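Local coordinates for protein cDNA FLJ56608, highly similar to Homo sapiens chloride channel, calcium activated, family member 1 (CLCA1), mRNA (Homo sapiens, PDB 6PYO) that may help mediate calcium-activated chloride conductance and regulate mucus secretion by goblet cells, represented here by its calcium-binding von Willebrand factor A domain, at residues A[62-67]-A[71-76]; A[9-14]-A[33-38]; A[125-130]-A[152-157]. All blocks are in the same frame, centred on the assembly; numbering follows the deposited sequence.

Overall arrangement
All three contacts lie within one VWA domain. Along the chain interaction 2 closes first, interaction 1 follows, and interaction 3 comes last. The centres of interactions 1 and 2 are about 10 Å apart, and the two touch: Leu36 of helix 24-39 packs on Leu73 of helix 67-74. Both reach the central mixed sheet, through strand 8-14 in interaction 2 and the outermost strand 55-63 in interaction 1. Interaction 3 lies on the opposite side of the chain's centre, about 26 Å from interaction 1 and 19 Å from interaction 2, centre to centre. Interactions 1 and 2 thus form one continuous apolar layer; interaction 3 is a separate helix-to-loop contact.

Interaction 1. Residues A[62-67]-A[71-76]; sequences IQINSG and DTLAKR
Leu73 is overlapped at its CD1 methyl by two isoleucines from the other segment, and this cluster forms the apolar part of the contact. Ile64 brings CD1 to 3.6 Å from Leu73 CD1, the two side chains meeting at a slant. Ile62 meets Leu73 differently, tip to tip, with CD1 of Ile62 3.8 Å from CD1 of Leu73. The rotation of Ile62 accounts for this reach: CG1 stands between the backbone N and the carbonyl carbon (chi1 68°), and CD1 extends from it toward the helix. The same methyl makes a looser contact with Thr72, Ile62 CD1 lying 4.1 Å from Thr72 CG2. One isoleucine methyl therefore spans two successive residues of the helix, while Leu73 CD1 receives both isoleucines.

The second part of the contact is backbone. Asp71 N donates to Gly67 O at 2.9 Å with an N-H...O angle of 163°, a nearly straight i to i+4 bond that belongs to the first turn of helix 67-74. Asp71 OD2 lies 3.5 Å from Gly67 O, but both are acceptors, so that approach adds no bond. Just before this turn, Ser66 occupies the N-cap position, its OG accepting from Asp69 N while Asp69 OD2 receives the Asn65 N-H, which ties the loop and the helix start together in both directions.

The contact lies where edge strand 55-63 leaves the sheet and the chain turns into helix 67-74. Leu73 continues inward onto Val46 and Met48 of strand 45-51 and onto Leu36 of helix 24-39, and Ile64 packs on Val46 as well. The short helix is thereby set against both the neighbouring strand and the neighbouring helix.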
ATOM      1  N   ILE A  62       6.568   2.211 -11.731  1.00 34.10           N
ATOM      2  CA  ILE A  62       6.688   3.124 -12.851  1.00 38.09           C
ATOM      3  C   ILE A  62       6.877   4.543 -12.315  1.00 37.00           C
ATOM      4  O   ILE A  62       6.482   4.873 -11.191  1.00 31.33           O
ATOM      5  CB  ILE A  62       5.485   3.034 -13.810  1.00 46.43           C
ATOM      6  CG1 ILE A  62       4.215   3.557 -13.157  1.00 42.80           C
ATOM      7  CG2 ILE A  62       5.231   1.604 -14.258  1.00 44.35           C
ATOM      8  CD1 ILE A  62       3.376   4.399 -14.151  1.00 57.05           C
ATOM      9  N   GLN A  63       7.545   5.362 -13.112  1.00 33.69           N
ATOM     10  CA  GLN A  63       7.896   6.695 -12.705  1.00 30.53           C
ATOM     11  C   GLN A  63       6.778   7.668 -13.109  1.00 31.68           C
ATOM     12  O   GLN A  63       6.164   7.529 -14.173  1.00 32.12           O
ATOM     13  CB  GLN A  63       9.225   7.096 -13.334  1.00 29.12           C
ATOM     14  CG  GLN A  63       9.952   8.173 -12.542  1.00 35.48           C
ATOM     15  CD  GLN A  63      11.232   8.500 -13.183  1.00 35.67           C
ATOM     16  OE1 GLN A  63      11.423   8.198 -14.357  1.00 40.28           O
ATOM     17  NE2 GLN A  63      12.154   9.093 -12.429  1.00 34.12           N
ATOM     18  N   ILE A  64       6.470   8.610 -12.221  1.00 32.83           N
ATOM     19  CA  ILE A  64       5.440   9.619 -12.485  1.00 28.65           C
ATOM     20  C   ILE A  64       6.135  10.793 -13.163  1.00 32.01           C
ATOM     21  O   ILE A  64       6.858  11.544 -12.507  1.00 31.19           O
ATOM     22  CB  ILE A  64       4.751  10.075 -11.199  1.00 33.38           C
ATOM     23  CG1 ILE A  64       4.143   8.893 -10.438  1.00 33.14           C
ATOM     24  CG2 ILE A  64       3.658  11.147 -11.554  1.00 35.70           C
ATOM     25  CD1 ILE A  64       3.316   8.024 -11.273  1.00 35.20           C
ATOM     26  N   ASN A  65       5.930  10.947 -14.474  1.00 28.37           N
ATOM     27  CA  ASN A  65       6.466  12.076 -15.219  1.00 34.31           C
ATOM     28  C   ASN A  65       5.410  12.799 -16.028  1.00 30.25           C
ATOM     29  O   ASN A  65       5.695  13.864 -16.573  1.00 34.95           O
ATOM     30  CB  ASN A  65       7.572  11.615 -16.158  1.00 35.52           C
ATOM     31  CG  ASN A  65       8.779  11.159 -15.410  1.00 37.12           C
ATOM     32  OD1 ASN A  65       9.435  11.942 -14.702  1.00 42.75           O
ATOM     33  ND2 ASN A  65       9.095   9.884 -15.558  1.00 36.11           N
ATOM     34  N   SER A  66       4.208  12.244 -16.118  1.00 37.14           N
ATOM     35  CA  SER A  66       3.152  12.688 -17.001  1.00 36.68           C
ATOM     36  C   SER A  66       1.839  12.327 -16.330  1.00 31.49           C
ATOM     37  O   SER A  66       1.773  11.396 -15.521  1.00 29.28           O
ATOM     38  CB  SER A  66       3.253  12.008 -18.392  1.00 37.65           C
ATOM     39  OG  SER A  66       2.669  10.722 -18.352  1.00 34.39           O
ATOM     40  N   GLY A  67       0.792  13.054 -16.699  1.00 33.68           N
ATOM     41  CA  GLY A  67      -0.533  12.739 -16.208  1.00 34.38           C
ATOM     42  C   GLY A  67      -1.050  11.404 -16.691  1.00 34.60           C
ATOM     43  O   GLY A  67      -1.882  10.777 -16.026  1.00 38.97           O
ATOM     44  N   ASP A  71      -2.847   8.492 -14.471  1.00 39.74           N
ATOM     45  CA  ASP A  71      -4.103   7.904 -14.934  1.00 48.37           C
ATOM     46  C   ASP A  71      -4.001   6.396 -15.080  1.00 42.55           C
ATOM     47  O   ASP A  71      -4.931   5.661 -14.738  1.00 44.00           O
ATOM     48  CB  ASP A  71      -4.501   8.487 -16.297  1.00 54.42           C
ATOM     49  CG  ASP A  71      -5.343   9.727 -16.184  1.00 60.42           C
ATOM     50  OD1 ASP A  71      -6.130   9.813 -15.223  1.00 73.16           O
ATOM     51  OD2 ASP A  71      -5.212  10.617 -17.054  1.00 84.65           O
ATOM     52  N   THR A  72      -2.912   5.924 -15.660  1.00 37.25           N
ATOM     53  CA  THR A  72      -2.774   4.488 -15.845  1.00 47.70           C
ATOM     54  C   THR A  72      -2.700   3.761 -14.504  1.00 46.81           C
ATOM     55  O   THR A  72      -3.210   2.638 -14.376  1.00 40.76           O
ATOM     56  CB  THR A  72      -1.543   4.168 -16.699  1.00 42.07           C
ATOM     57  OG1 THR A  72      -1.409   2.749 -16.798  1.00 60.05           O
ATOM     58  CG2 THR A  72      -0.289   4.710 -16.055  1.00 52.30           C
ATOM     59  N   LEU A  73      -2.097   4.380 -13.487  1.00 41.06           N
ATOM     60  CA  LEU A  73      -2.122   3.750 -12.166  1.00 36.25           C
ATOM     61  C   LEU A  73      -3.511   3.817 -11.558  1.00 39.23           C
ATOM     62  O   LEU A  73      -3.980   2.844 -10.952  1.00 34.18           O
ATOM     63  CB  LEU A  73      -1.116   4.417 -11.228  1.00 39.26           C
ATOM     64  CG  LEU A  73       0.327   4.033 -11.512  1.00 42.21           C
ATOM     65  CD1 LEU A  73       1.340   4.997 -10.977  1.00 43.95           C
ATOM     66  CD2 LEU A  73       0.565   2.655 -10.939  1.00 43.44           C
ATOM     67  N   ALA A  74      -4.196   4.963 -11.717  1.00 39.74           N
ATOM     68  CA  ALA A  74      -5.502   5.117 -11.087  1.00 41.30           C
ATOM     69  C   ALA A  74      -6.528   4.154 -11.676  1.00 40.83           C
ATOM     70  O   ALA A  74      -7.414   3.677 -10.957  1.00 46.59           O
ATOM     71  CB  ALA A  74      -5.987   6.559 -11.202  1.00 36.04           C
ATOM     72  N   LYS A  75      -6.442   3.864 -12.973  1.00 41.03           N
ATOM     73  CA  LYS A  75      -7.373   2.921 -13.593  1.00 52.27           C
ATOM     74  C   LYS A  75      -7.237   1.510 -13.032  1.00 43.63           C
ATOM     75  O   LYS A  75      -8.137   0.694 -13.245  1.00 45.76           O
ATOM     76  CB  LYS A  75      -7.177   2.941 -15.123  1.00 51.92           C
ATOM     77  CG  LYS A  75      -7.803   4.191 -15.783  1.00 78.29           C
ATOM     78  CD  LYS A  75      -7.364   4.411 -17.233  1.00116.08           C
ATOM     79  CE  LYS A  75      -8.075   5.625 -17.849  1.00 80.82           C
ATOM     80  NZ  LYS A  75      -7.427   6.134 -19.104  1.00 94.95           N
ATOM     81  N   ARG A  76      -6.171   1.211 -12.290  1.00 39.66           N
ATOM     82  CA  ARG A  76      -5.978  -0.117 -11.729  1.00 40.10           C
ATOM     83  C   ARG A  76      -6.398  -0.226 -10.273  1.00 44.13           C
ATOM     84  O   ARG A  76      -6.107  -1.249  -9.640  1.00 39.90           O
ATOM     85  CB  ARG A  76      -4.522  -0.558 -11.871  1.00 36.98           C
ATOM     86  CG  ARG A  76      -4.066  -0.435 -13.278  1.00 44.66           C
ATOM     87  CD  ARG A  76      -2.692  -1.000 -13.561  1.00 53.27           C
ATOM     88  NE  ARG A  76      -2.421  -0.788 -14.985  1.00 64.71           N
ATOM     89  CZ  ARG A  76      -1.264  -1.013 -15.596  1.00 62.91           C
ATOM     90  NH1 ARG A  76      -0.230  -1.478 -14.923  1.00 55.25           N
ATOM     91  NH2 ARG A  76      -1.147  -0.764 -16.889  1.00 57.41           N
TER

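Interaction 2. Residues A[9-14]-A[33-38]; sequences VCLVLD and QLFLLQ
Leu11 projects its forked end from the strand into the notch between Phe35 and Leu36 on the helix, and each prong fills a different side. CD1 of Leu11 meets the phenyl ring obliquely, 3.6 Å from Phe35 CE2, as the two run past one another in opposite senses. CD2 meets Leu36 tip to tip, 3.8 Å from Leu36 CD2. Two residues further back, Val9 CG1 is the second bump, lying 3.8 Å from Phe35 CZ. The ring is thus met at adjoining atoms by two strand residues on the same side of the sheet; with CG anti to the backbone N (chi1 -174°), Phe35 reaches toward the strand and meets both. An alanine in place of Leu11 lacks both prongs and would probably open a gap between Phe35 and Leu36, leaving the ring freer to turn.

The segment axes pass 11.3 Å apart at an angle of 154°, a nearly antiparallel course bridged entirely by apolar side chains. This is the helix-on-sheet packing of a beta-alpha-beta unit, here strand 8-14, helix 24-39 and strand 45-51, in the Rossmann-like VWA fold, whose first strand leads to the calcium-binding serines Ser16 and Ser18.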
ATOM      1  N   VAL A   9       7.445   4.408  -3.797  1.00 31.66           N
ATOM      2  CA  VAL A   9       6.187   4.220  -3.089  1.00 34.16           C
ATOM      3  C   VAL A   9       5.469   3.056  -3.724  1.00 36.30           C
ATOM      4  O   VAL A   9       5.423   2.956  -4.947  1.00 37.15           O
ATOM      5  CB  VAL A   9       5.275   5.476  -3.150  1.00 36.28           C
ATOM      6  CG1 VAL A   9       4.127   5.366  -2.141  1.00 34.66           C
ATOM      7  CG2 VAL A   9       6.034   6.697  -2.857  1.00 42.73           C
ATOM      8  N   CYS A  10       4.926   2.176  -2.895  1.00 31.23           N
ATOM      9  CA  CYS A  10       4.080   1.094  -3.346  1.00 35.32           C
ATOM     10  C   CYS A  10       2.748   1.216  -2.633  1.00 31.09           C
ATOM     11  O   CYS A  10       2.700   1.193  -1.403  1.00 36.60           O
ATOM     12  CB  CYS A  10       4.709  -0.285  -3.093  1.00 34.04           C
ATOM     13  SG  CYS A  10       3.863  -1.516  -4.161  1.00 38.23           S
ATOM     14  N   LEU A  11       1.693   1.419  -3.401  1.00 35.11           N
ATOM     15  CA  LEU A  11       0.351   1.278  -2.877  1.00 36.66           C
ATOM     16  C   LEU A  11       0.083  -0.197  -2.621  1.00 35.67           C
ATOM     17  O   LEU A  11       0.317  -1.050  -3.494  1.00 36.47           O
ATOM     18  CB  LEU A  11      -0.670   1.829  -3.871  1.00 39.28           C
ATOM     19  CG  LEU A  11      -1.025   3.284  -3.818  1.00 40.25           C
ATOM     20  CD1 LEU A  11       0.312   4.052  -3.752  1.00 53.24           C
ATOM     21  CD2 LEU A  11      -1.867   3.729  -4.985  1.00 39.46           C
ATOM     22  N   VAL A  12      -0.404  -0.499  -1.430  1.00 33.43           N
ATOM     23  CA  VAL A  12      -0.809  -1.845  -1.053  1.00 40.50           C
ATOM     24  C   VAL A  12      -2.268  -1.751  -0.628  1.00 35.27           C
ATOM     25  O   VAL A  12      -2.603  -1.091   0.369  1.00 35.81           O
ATOM     26  CB  VAL A  12       0.085  -2.424   0.043  1.00 35.82           C
ATOM     27  CG1 VAL A  12      -0.361  -3.830   0.377  1.00 36.50           C
ATOM     28  CG2 VAL A  12       1.525  -2.442  -0.457  1.00 30.63           C
ATOM     29  N   LEU A  13      -3.139  -2.349  -1.435  1.00 32.89           N
ATOM     30  CA  LEU A  13      -4.556  -2.020  -1.417  1.00 31.76           C
ATOM     31  C   LEU A  13      -5.349  -3.271  -1.051  1.00 29.82           C
ATOM     32  O   LEU A  13      -5.319  -4.260  -1.788  1.00 31.94           O
ATOM     33  CB  LEU A  13      -4.991  -1.480  -2.774  1.00 38.22           C
ATOM     34  CG  LEU A  13      -4.185  -0.275  -3.262  1.00 37.06           C
ATOM     35  CD1 LEU A  13      -4.655   0.107  -4.631  1.00 41.64           C
ATOM     36  CD2 LEU A  13      -4.312   0.877  -2.298  1.00 41.90           C
ATOM     37  N   ASP A  14      -6.111  -3.182   0.026  1.00 32.64           N
ATOM     38  CA  ASP A  14      -6.955  -4.273   0.507  1.00 32.73           C
ATOM     39  C   ASP A  14      -8.217  -4.352  -0.342  1.00 33.42           C
ATOM     40  O   ASP A  14      -9.038  -3.423  -0.329  1.00 37.78           O
ATOM     41  CB  ASP A  14      -7.261  -3.991   1.971  1.00 35.93           C
ATOM     42  CG  ASP A  14      -7.958  -5.142   2.674  1.00 43.74           C
ATOM     43  OD1 ASP A  14      -8.597  -5.973   1.989  1.00 31.83           O
ATOM     44  OD2 ASP A  14      -7.864  -5.160   3.920  1.00 34.71           O
ATOM     45  N   GLN A  33      -7.053   7.586  -5.483  1.00 39.03           N
ATOM     46  CA  GLN A  33      -7.128   8.538  -6.583  1.00 40.81           C
ATOM     47  C   GLN A  33      -6.500   9.859  -6.202  1.00 41.23           C
ATOM     48  O   GLN A  33      -5.741  10.428  -6.979  1.00 37.64           O
ATOM     49  CB  GLN A  33      -8.563   8.765  -7.029  1.00 44.06           C
ATOM     50  CG  GLN A  33      -9.006   7.759  -8.074  1.00 55.88           C
ATOM     51  CD  GLN A  33     -10.296   8.148  -8.745  1.00 68.06           C
ATOM     52  OE1 GLN A  33     -10.466   9.297  -9.160  1.00 61.39           O
ATOM     53  NE2 GLN A  33     -11.222   7.189  -8.856  1.00 74.62           N
ATOM     54  N   LEU A  34      -6.804  10.363  -5.009  1.00 37.08           N
ATOM     55  CA  LEU A  34      -6.153  11.566  -4.532  1.00 35.97           C
ATOM     56  C   LEU A  34      -4.645  11.413  -4.528  1.00 38.21           C
ATOM     57  O   LEU A  34      -3.910  12.277  -5.039  1.00 36.08           O
ATOM     58  CB  LEU A  34      -6.639  11.901  -3.132  1.00 44.60           C
ATOM     59  CG  LEU A  34      -6.254  13.291  -2.668  1.00 46.64           C
ATOM     60  CD1 LEU A  34      -7.207  14.270  -3.360  1.00 53.85           C
ATOM     61  CD2 LEU A  34      -6.311  13.404  -1.175  1.00 51.93           C
ATOM     62  N   PHE A  35      -4.153  10.321  -3.948  1.00 34.06           N
ATOM     63  CA  PHE A  35      -2.714  10.131  -3.926  1.00 36.13           C
ATOM     64  C   PHE A  35      -2.129  10.115  -5.326  1.00 33.72           C
ATOM     65  O   PHE A  35      -1.121  10.782  -5.594  1.00 30.01           O
ATOM     66  CB  PHE A  35      -2.352   8.856  -3.213  1.00 32.84           C
ATOM     67  CG  PHE A  35      -0.897   8.681  -3.035  1.00 31.37           C
ATOM     68  CD1 PHE A  35      -0.187   9.463  -2.114  1.00 33.79           C
ATOM     69  CD2 PHE A  35      -0.226   7.727  -3.756  1.00 30.84           C
ATOM     70  CE1 PHE A  35       1.160   9.292  -1.937  1.00 34.47           C
ATOM     71  CE2 PHE A  35       1.128   7.546  -3.578  1.00 40.02           C
ATOM     72  CZ  PHE A  35       1.822   8.330  -2.682  1.00 37.83           C
ATOM     73  N   LEU A  36      -2.733   9.330  -6.222  1.00 33.29           N
ATOM     74  CA  LEU A  36      -2.150   9.106  -7.548  1.00 35.62           C
ATOM     75  C   LEU A  36      -2.288  10.324  -8.453  1.00 31.97           C
ATOM     76  O   LEU A  36      -1.358  10.664  -9.187  1.00 35.40           O
ATOM     77  CB  LEU A  36      -2.805   7.885  -8.210  1.00 33.61           C
ATOM     78  CG  LEU A  36      -2.490   6.541  -7.566  1.00 35.06           C
ATOM     79  CD1 LEU A  36      -3.273   5.403  -8.201  1.00 37.58           C
ATOM     80  CD2 LEU A  36      -0.983   6.293  -7.695  1.00 35.90           C
ATOM     81  N   LEU A  37      -3.429  10.985  -8.433  1.00 34.64           N
ATOM     82  CA  LEU A  37      -3.692  12.075  -9.354  1.00 39.16           C
ATOM     83  C   LEU A  37      -3.207  13.427  -8.846  1.00 45.10           C
ATOM     84  O   LEU A  37      -2.949  14.308  -9.667  1.00 42.62           O
ATOM     85  CB  LEU A  37      -5.184  12.159  -9.649  1.00 37.71           C
ATOM     86  CG  LEU A  37      -5.834  10.888 -10.209  1.00 37.45           C
ATOM     87  CD1 LEU A  37      -7.297  11.124 -10.603  1.00 44.05           C
ATOM     88  CD2 LEU A  37      -5.107  10.307 -11.409  1.00 43.76           C
ATOM     89  N   GLN A  38      -3.024  13.606  -7.534  1.00 44.01           N
ATOM     90  CA  GLN A  38      -2.674  14.926  -7.030  1.00 46.00           C
ATOM     91  C   GLN A  38      -1.460  14.934  -6.117  1.00 44.41           C
ATOM     92  O   GLN A  38      -0.648  15.855  -6.195  1.00 51.88           O
ATOM     93  CB  GLN A  38      -3.886  15.544  -6.302  1.00 48.12           C
ATOM     94  CG  GLN A  38      -4.740  16.432  -7.198  1.00105.37           C
ATOM     95  CD  GLN A  38      -6.204  16.439  -6.812  1.00 96.55           C
ATOM     96  OE1 GLN A  38      -6.953  15.532  -7.174  1.00 80.70           O
ATOM     97  NE2 GLN A  38      -6.625  17.468  -6.084  1.00 94.80           N
TER

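Interaction 3. Residues A[125-130]-A[152-157]; sequences NEVKQS and KMTGGL
No ring or other flat side-chain group is used where Val127 and Lys128 meet Met153 and Thr154; there are no faces or edges to stack, and the contact is made of methyls and a lysine stem. Val127 CG1 touches Thr154 CG2 at 3.6 Å, the valine and threonine branches meeting roughly perpendicular. The same CG1 lies 4.2 Å from Met153 CE, a looser touch at the limit of contact. That methionine sets its CG between the backbone N and the carbonyl carbon (chi1 68°) and bends at chi3 (-85°), which lays CE against the aliphatic stem of Lys128. The modelled approach there is tighter than normal contact, so the exact placement of the methyl is doubtful.

No hydrogen bond joins the segments. OG1 of Thr154 bonds back to Leu150 O in helix 145-152 and to Ile134 N of strand 133-138, tying the loop to the sheet as well, while CG2 is the branch that meets the valine. Val127 also packs on Leu91 and Phe95 of helix 87-99. The arrangement joins helix 124-130 to the loop after helix 145-152; strand 133-138 lies between these two helices in the alternating alpha/beta order of the VWA fold.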
ATOM      1  N   ASN A 125       9.171  -9.026  11.522  1.00 53.63           N
ATOM      2  CA  ASN A 125      10.592  -9.176  11.230  1.00 62.75           C
ATOM      3  C   ASN A 125      10.932  -8.656   9.834  1.00 56.39           C
ATOM      4  O   ASN A 125      11.766  -7.759   9.674  1.00 51.84           O
ATOM      5  CB  ASN A 125      11.001 -10.650  11.381  1.00 64.44           C
ATOM      6  CG  ASN A 125      12.484 -10.876  11.128  1.00 74.14           C
ATOM      7  OD1 ASN A 125      13.335 -10.382  11.879  1.00 79.05           O
ATOM      8  ND2 ASN A 125      12.804 -11.629  10.070  1.00 89.02           N
ATOM      9  N   GLU A 126      10.287  -9.213   8.807  1.00 53.07           N
ATOM     10  CA  GLU A 126      10.590  -8.812   7.437  1.00 56.01           C
ATOM     11  C   GLU A 126      10.422  -7.311   7.268  1.00 46.48           C
ATOM     12  O   GLU A 126      11.241  -6.646   6.612  1.00 42.45           O
ATOM     13  CB  GLU A 126       9.678  -9.557   6.453  1.00 53.56           C
ATOM     14  CG  GLU A 126       9.867 -11.042   6.383  1.00 71.13           C
ATOM     15  CD  GLU A 126       8.631 -11.750   5.842  1.00 67.29           C
ATOM     16  OE1 GLU A 126       7.708 -12.042   6.632  1.00 62.57           O
ATOM     17  OE2 GLU A 126       8.575 -12.002   4.623  1.00 63.72           O
ATOM     18  N   VAL A 127       9.372  -6.767   7.884  1.00 39.85           N
ATOM     19  CA  VAL A 127       9.098  -5.342   7.790  1.00 50.19           C
ATOM     20  C   VAL A 127      10.223  -4.550   8.443  1.00 52.25           C
ATOM     21  O   VAL A 127      10.783  -3.615   7.838  1.00 46.49           O
ATOM     22  CB  VAL A 127       7.734  -5.024   8.420  1.00 46.68           C
ATOM     23  CG1 VAL A 127       7.670  -3.590   8.835  1.00 47.85           C
ATOM     24  CG2 VAL A 127       6.627  -5.380   7.420  1.00 50.58           C
ATOM     25  N   LYS A 128      10.602  -4.941   9.667  1.00 47.64           N
ATOM     26  CA  LYS A 128      11.708  -4.262  10.322  1.00 51.61           C
ATOM     27  C   LYS A 128      12.945  -4.379   9.457  1.00 50.28           C
ATOM     28  O   LYS A 128      13.656  -3.389   9.246  1.00 48.89           O
ATOM     29  CB  LYS A 128      11.949  -4.832  11.735  1.00 53.00           C
ATOM     30  CG  LYS A 128      10.985  -4.309  12.822  1.00 60.40           C
ATOM     31  CD  LYS A 128      11.107  -5.071  14.176  1.00 86.89           C
ATOM     32  CE  LYS A 128      10.525  -6.510  14.125  1.00 72.44           C
ATOM     33  NZ  LYS A 128      10.202  -7.153  15.458  1.00 85.24           N
ATOM     34  N   GLN A 129      13.161  -5.559   8.855  1.00 47.20           N
ATOM     35  CA  GLN A 129      14.385  -5.738   8.087  1.00 46.45           C
ATOM     36  C   GLN A 129      14.367  -4.884   6.835  1.00 50.46           C
ATOM     37  O   GLN A 129      15.429  -4.506   6.315  1.00 47.07           O
ATOM     38  CB  GLN A 129      14.574  -7.200   7.688  1.00 57.37           C
ATOM     39  CG  GLN A 129      15.890  -7.793   8.127  1.00 72.87           C
ATOM     40  CD  GLN A 129      15.899  -8.156   9.593  1.00 76.58           C
ATOM     41  OE1 GLN A 129      16.531  -7.485  10.411  1.00101.10           O
ATOM     42  NE2 GLN A 129      15.195  -9.232   9.936  1.00 82.23           N
ATOM     43  N   SER A 130      13.170  -4.571   6.334  1.00 47.16           N
ATOM     44  CA  SER A 130      13.099  -3.929   5.026  1.00 43.48           C
ATOM     45  C   SER A 130      13.606  -2.496   5.081  1.00 40.39           C
ATOM     46  O   SER A 130      14.181  -2.020   4.101  1.00 40.29           O
ATOM     47  CB  SER A 130      11.671  -3.968   4.485  1.00 40.54           C
ATOM     48  OG  SER A 130      10.819  -3.024   5.114  1.00 39.85           O
ATOM     49  N   LYS A 152       4.006   2.585  13.536  1.00 45.13           N
ATOM     50  CA  LYS A 152       4.871   3.046  14.617  1.00 49.13           C
ATOM     51  C   LYS A 152       6.286   2.503  14.483  1.00 43.13           C
ATOM     52  O   LYS A 152       7.258   3.225  14.736  1.00 52.10           O
ATOM     53  CB  LYS A 152       4.274   2.657  15.968  1.00 53.79           C
ATOM     54  CG  LYS A 152       3.137   3.564  16.379  1.00 58.46           C
ATOM     55  CD  LYS A 152       2.706   3.333  17.819  1.00 74.79           C
ATOM     56  CE  LYS A 152       2.245   4.653  18.456  1.00 90.20           C
ATOM     57  NZ  LYS A 152       1.317   5.422  17.569  1.00 96.22           N
ATOM     58  N   MET A 153       6.435   1.259  14.065  1.00 43.78           N
ATOM     59  CA  MET A 153       7.767   0.664  14.057  1.00 44.90           C
ATOM     60  C   MET A 153       8.576   1.004  12.813  1.00 45.39           C
ATOM     61  O   MET A 153       9.732   0.565  12.700  1.00 44.61           O
ATOM     62  CB  MET A 153       7.670  -0.846  14.160  1.00 43.36           C
ATOM     63  CG  MET A 153       7.065  -1.479  12.903  1.00 56.97           C
ATOM     64  SD  MET A 153       6.333  -3.114  13.140  1.00 60.94           S
ATOM     65  CE  MET A 153       7.753  -4.145  12.952  1.00 50.13           C
ATOM     66  N   THR A 154       7.985   1.697  11.849  1.00 43.62           N
ATOM     67  CA  THR A 154       8.694   2.033  10.620  1.00 47.16           C
ATOM     68  C   THR A 154       8.780   3.524  10.389  1.00 41.43           C
ATOM     69  O   THR A 154       9.416   3.942   9.411  1.00 44.85           O
ATOM     70  CB  THR A 154       8.014   1.402   9.398  1.00 40.41           C
ATOM     71  OG1 THR A 154       6.683   1.914   9.298  1.00 36.37           O
ATOM     72  CG2 THR A 154       7.986  -0.059   9.521  1.00 46.15           C
ATOM     73  N   GLY A 155       8.149   4.329  11.247  1.00 37.53           N
ATOM     74  CA  GLY A 155       8.156   5.757  11.122  1.00 46.15           C
ATOM     75  C   GLY A 155       7.074   6.292  10.222  1.00 49.81           C
ATOM     76  O   GLY A 155       7.135   7.468   9.842  1.00 35.85           O
ATOM     77  N   GLY A 156       6.077   5.457   9.859  1.00 37.84           N
ATOM     78  CA  GLY A 156       5.082   5.851   8.893  1.00 35.34           C
ATOM     79  C   GLY A 156       3.999   6.655   9.529  1.00 35.47           C
ATOM     80  O   GLY A 156       3.889   6.688  10.741  1.00 40.38           O
ATOM     81  N   LEU A 157       3.194   7.314   8.695  1.00 34.84           N
ATOM     82  CA  LEU A 157       2.032   8.042   9.188  1.00 36.62           C
ATOM     83  C   LEU A 157       0.786   7.154   9.238  1.00 48.41           C
ATOM     84  O   LEU A 157       0.592   6.260   8.403  1.00 42.38           O
ATOM     85  CB  LEU A 157       1.737   9.255   8.314  1.00 36.24           C
ATOM     86  CG  LEU A 157       2.925  10.221   8.110  1.00 46.48           C
ATOM     87  CD1 LEU A 157       2.465  11.456   7.321  1.00 48.84           C
ATOM     88  CD2 LEU A 157       3.528  10.646   9.426  1.00 41.25           C
TER